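PDB 6QW0: RNA-dependent RNA polymerase from Toscana virus, which probably cleaves capped host RNAs through its N-terminal, manganese-binding cap-snatching endonuclease domain to supply primers for viral transcription. Local coordinates for residues F81-L86 with F129-G134. Residues are numbered along the deposited sequence; the frame is centred on the assembly and turned at random.
Sequences FTFGHL and FTTTMG. With MN3 (manganese (III) ion), chain C; SO4 (sulfate ion), chain G.
F83 and F129 lie almost flat against each other, an offset stack with planes 6° apart and centroids separated by 4.5 Å, and the pair illustrates how an apolar stack can lie beside a metal site. Their side chains run past one another in opposite directions, so each ring receives the other's methylene in a CH-pi contact: F129 CB sits over the centre of the F83 ring, 3.5 Å from its centroid, while F83 CB lies over the F129 ring nearer its rim. The opposite face of F83 is covered by T82 CG2. At the ring edge, F83 CZ lies 3.5 Å from T130 O, and F83 CE2 meets T131 CG2 at 4.0 Å. T131 OG1, between its backbone N and carbonyl carbon (chi1 69°), donates a hydrogen bond to O1 of a sulfate, probably from the crystallisation liquor, and T130 OG1 one to O3. Beyond the stack, L86 CB approaches F129 CZ. The pair thus joins the turn after helix 77-82 to the end of strand 124-131. F129 O binds manganese at 2.3 Å, with H79, D114 and E128 completing the protein ligands, consistent with a His-containing cap-snatching endonuclease of the PD-(D/E)XK clan; packing of the F129 ring may help fix where its carbonyl sits.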
loop_
_atom_site.group_PDB
_atom_site.type_symbol
_atom_site.label_atom_id
_atom_site.label_comp_id
_atom_site.label_asym_id
_atom_site.label_seq_id
_atom_site.Cartn_x
_atom_site.Cartn_y
_atom_site.Cartn_z
ATOM N N PHE A 81 -3.759 8.695 1.451
ATOM C CA PHE A 81 -5.065 8.742 0.792
ATOM C C PHE A 81 -5.145 7.739 -0.351
ATOM O O PHE A 81 -6.164 7.056 -0.512
ATOM C CB PHE A 81 -5.365 10.158 0.290
ATOM C CG PHE A 81 -6.749 10.321 -0.297
ATOM C CD1 PHE A 81 -6.975 10.109 -1.648
ATOM C CD2 PHE A 81 -7.821 10.698 0.501
ATOM C CE1 PHE A 81 -8.240 10.255 -2.198
ATOM C CE2 PHE A 81 -9.094 10.844 -0.045
ATOM C CZ PHE A 81 -9.299 10.619 -1.396
ATOM N N THR A 82 -4.088 7.639 -1.159
ATOM C CA THR A 82 -4.131 6.750 -2.315
ATOM C C THR A 82 -4.496 5.328 -1.911
ATOM O O THR A 82 -5.331 4.685 -2.553
ATOM C CB THR A 82 -2.777 6.756 -3.027
ATOM O OG1 THR A 82 -2.543 8.055 -3.584
ATOM C CG2 THR A 82 -2.741 5.702 -4.122
ATOM N N PHE A 83 -3.890 4.832 -0.833
ATOM C CA PHE A 83 -4.011 3.431 -0.464
ATOM C C PHE A 83 -4.967 3.219 0.701
ATOM O O PHE A 83 -5.047 2.105 1.234
ATOM C CB PHE A 83 -2.618 2.866 -0.160
ATOM C CG PHE A 83 -1.692 2.913 -1.347
ATOM C CD1 PHE A 83 -1.780 1.953 -2.338
ATOM C CD2 PHE A 83 -0.755 3.927 -1.480
ATOM C CE1 PHE A 83 -0.944 1.994 -3.458
ATOM C CE2 PHE A 83 0.091 3.972 -2.599
ATOM C CZ PHE A 83 -0.003 3.000 -3.575
ATOM N N GLY A 84 -5.742 4.248 1.054
ATOM C CA GLY A 84 -6.598 4.205 2.230
ATOM C C GLY A 84 -7.670 3.140 2.192
ATOM O O GLY A 84 -8.162 2.734 3.250
ATOM N N HIS A 85 -8.084 2.712 1.003
ATOM C CA HIS A 85 -9.076 1.655 0.880
ATOM C C HIS A 85 -8.485 0.275 1.126
ATOM O O HIS A 85 -9.238 -0.691 1.291
ATOM C CB HIS A 85 -9.724 1.691 -0.510
ATOM C CG HIS A 85 -8.767 1.439 -1.632
ATOM N ND1 HIS A 85 -7.607 2.166 -1.796
ATOM C CD2 HIS A 85 -8.791 0.537 -2.641
ATOM C CE1 HIS A 85 -6.962 1.728 -2.861
ATOM N NE2 HIS A 85 -7.659 0.739 -3.393
ATOM N N LEU A 86 -7.163 0.162 1.140
ATOM C CA LEU A 86 -6.483 -1.110 1.361
ATOM C C LEU A 86 -5.948 -1.238 2.770
ATOM O O LEU A 86 -5.917 -2.342 3.324
ATOM C CB LEU A 86 -5.322 -1.272 0.377
ATOM C CG LEU A 86 -5.707 -1.222 -1.096
ATOM C CD1 LEU A 86 -4.454 -1.318 -1.936
ATOM C CD2 LEU A 86 -6.676 -2.336 -1.436
ATOM N N PHE A 129 3.455 0.100 0.076
ATOM C CA PHE A 129 2.870 1.018 -0.895
ATOM C C PHE A 129 3.849 2.146 -1.194
ATOM O O PHE A 129 4.587 2.596 -0.317
ATOM C CB PHE A 129 1.572 1.660 -0.375
ATOM C CG PHE A 129 0.567 0.706 0.229
ATOM C CD1 PHE A 129 0.203 -0.476 -0.394
ATOM C CD2 PHE A 129 -0.070 1.055 1.413
ATOM C CE1 PHE A 129 -0.750 -1.319 0.191
ATOM C CE2 PHE A 129 -1.019 0.218 1.992
ATOM C CZ PHE A 129 -1.354 -0.963 1.379
ATOM N N THR A 130 3.822 2.646 -2.426
ATOM C CA THR A 130 4.654 3.800 -2.734
ATOM C C THR A 130 4.047 4.515 -3.934
ATOM O O THR A 130 3.164 3.983 -4.614
ATOM C CB THR A 130 6.121 3.386 -2.965
ATOM O OG1 THR A 130 6.973 4.544 -3.014
ATOM C CG2 THR A 130 6.272 2.587 -4.241
ATOM N N THR A 131 4.464 5.765 -4.128
ATOM C CA THR A 131 3.955 6.611 -5.204
ATOM C C THR A 131 5.129 7.195 -5.975
ATOM O O THR A 131 6.272 7.175 -5.516
ATOM C CB THR A 131 3.094 7.767 -4.671
ATOM O OG1 THR A 131 3.937 8.686 -3.961
ATOM C CG2 THR A 131 2.011 7.264 -3.724
ATOM N N THR A 132 4.829 7.744 -7.151
ATOM C CA THR A 132 5.812 8.517 -7.894
ATOM C C THR A 132 5.080 9.589 -8.685
ATOM O O THR A 132 3.963 9.364 -9.153
ATOM C CB THR A 132 6.650 7.653 -8.848
ATOM O OG1 THR A 132 7.592 8.493 -9.527
ATOM C CG2 THR A 132 5.777 6.955 -9.882
HETATM N N MSE A 133 5.713 10.748 -8.822
HETATM C CA MSE A 133 5.177 11.805 -9.672
HETATM C C MSE A 133 5.679 11.666 -11.115
HETATM O O MSE A 133 5.351 12.485 -11.974
HETATM C CB MSE A 133 5.559 13.175 -9.107
HETATM C CG MSE A 133 5.015 13.446 -7.717
HETATM SE SE MSE A 133 3.076 13.591 -7.723
HETATM C CE MSE A 133 2.910 15.202 -8.825
ATOM N N GLY A 134 6.460 10.626 -11.378
ATOM C CA GLY A 134 7.032 10.368 -12.689
ATOM C C GLY A 134 6.221 9.389 -13.511
ATOM O O GLY A 134 5.005 9.250 -13.339
HETATM MN MN MN3 C . 4.629 3.107 1.895
HETATM S S SO4 G . 6.033 7.499 -1.034
HETATM O O1 SO4 G . 4.653 7.668 -1.467
HETATM O O2 SO4 G . 6.193 8.146 0.263
HETATM O O3 SO4 G . 6.388 6.081 -0.919
HETATM O O4 SO4 G . 6.909 8.139 -2.009
HETATM O O HOH W 1 5.278 4.271 3.849
HETATM O O HOH W 2 6.274 4.725 1.399
#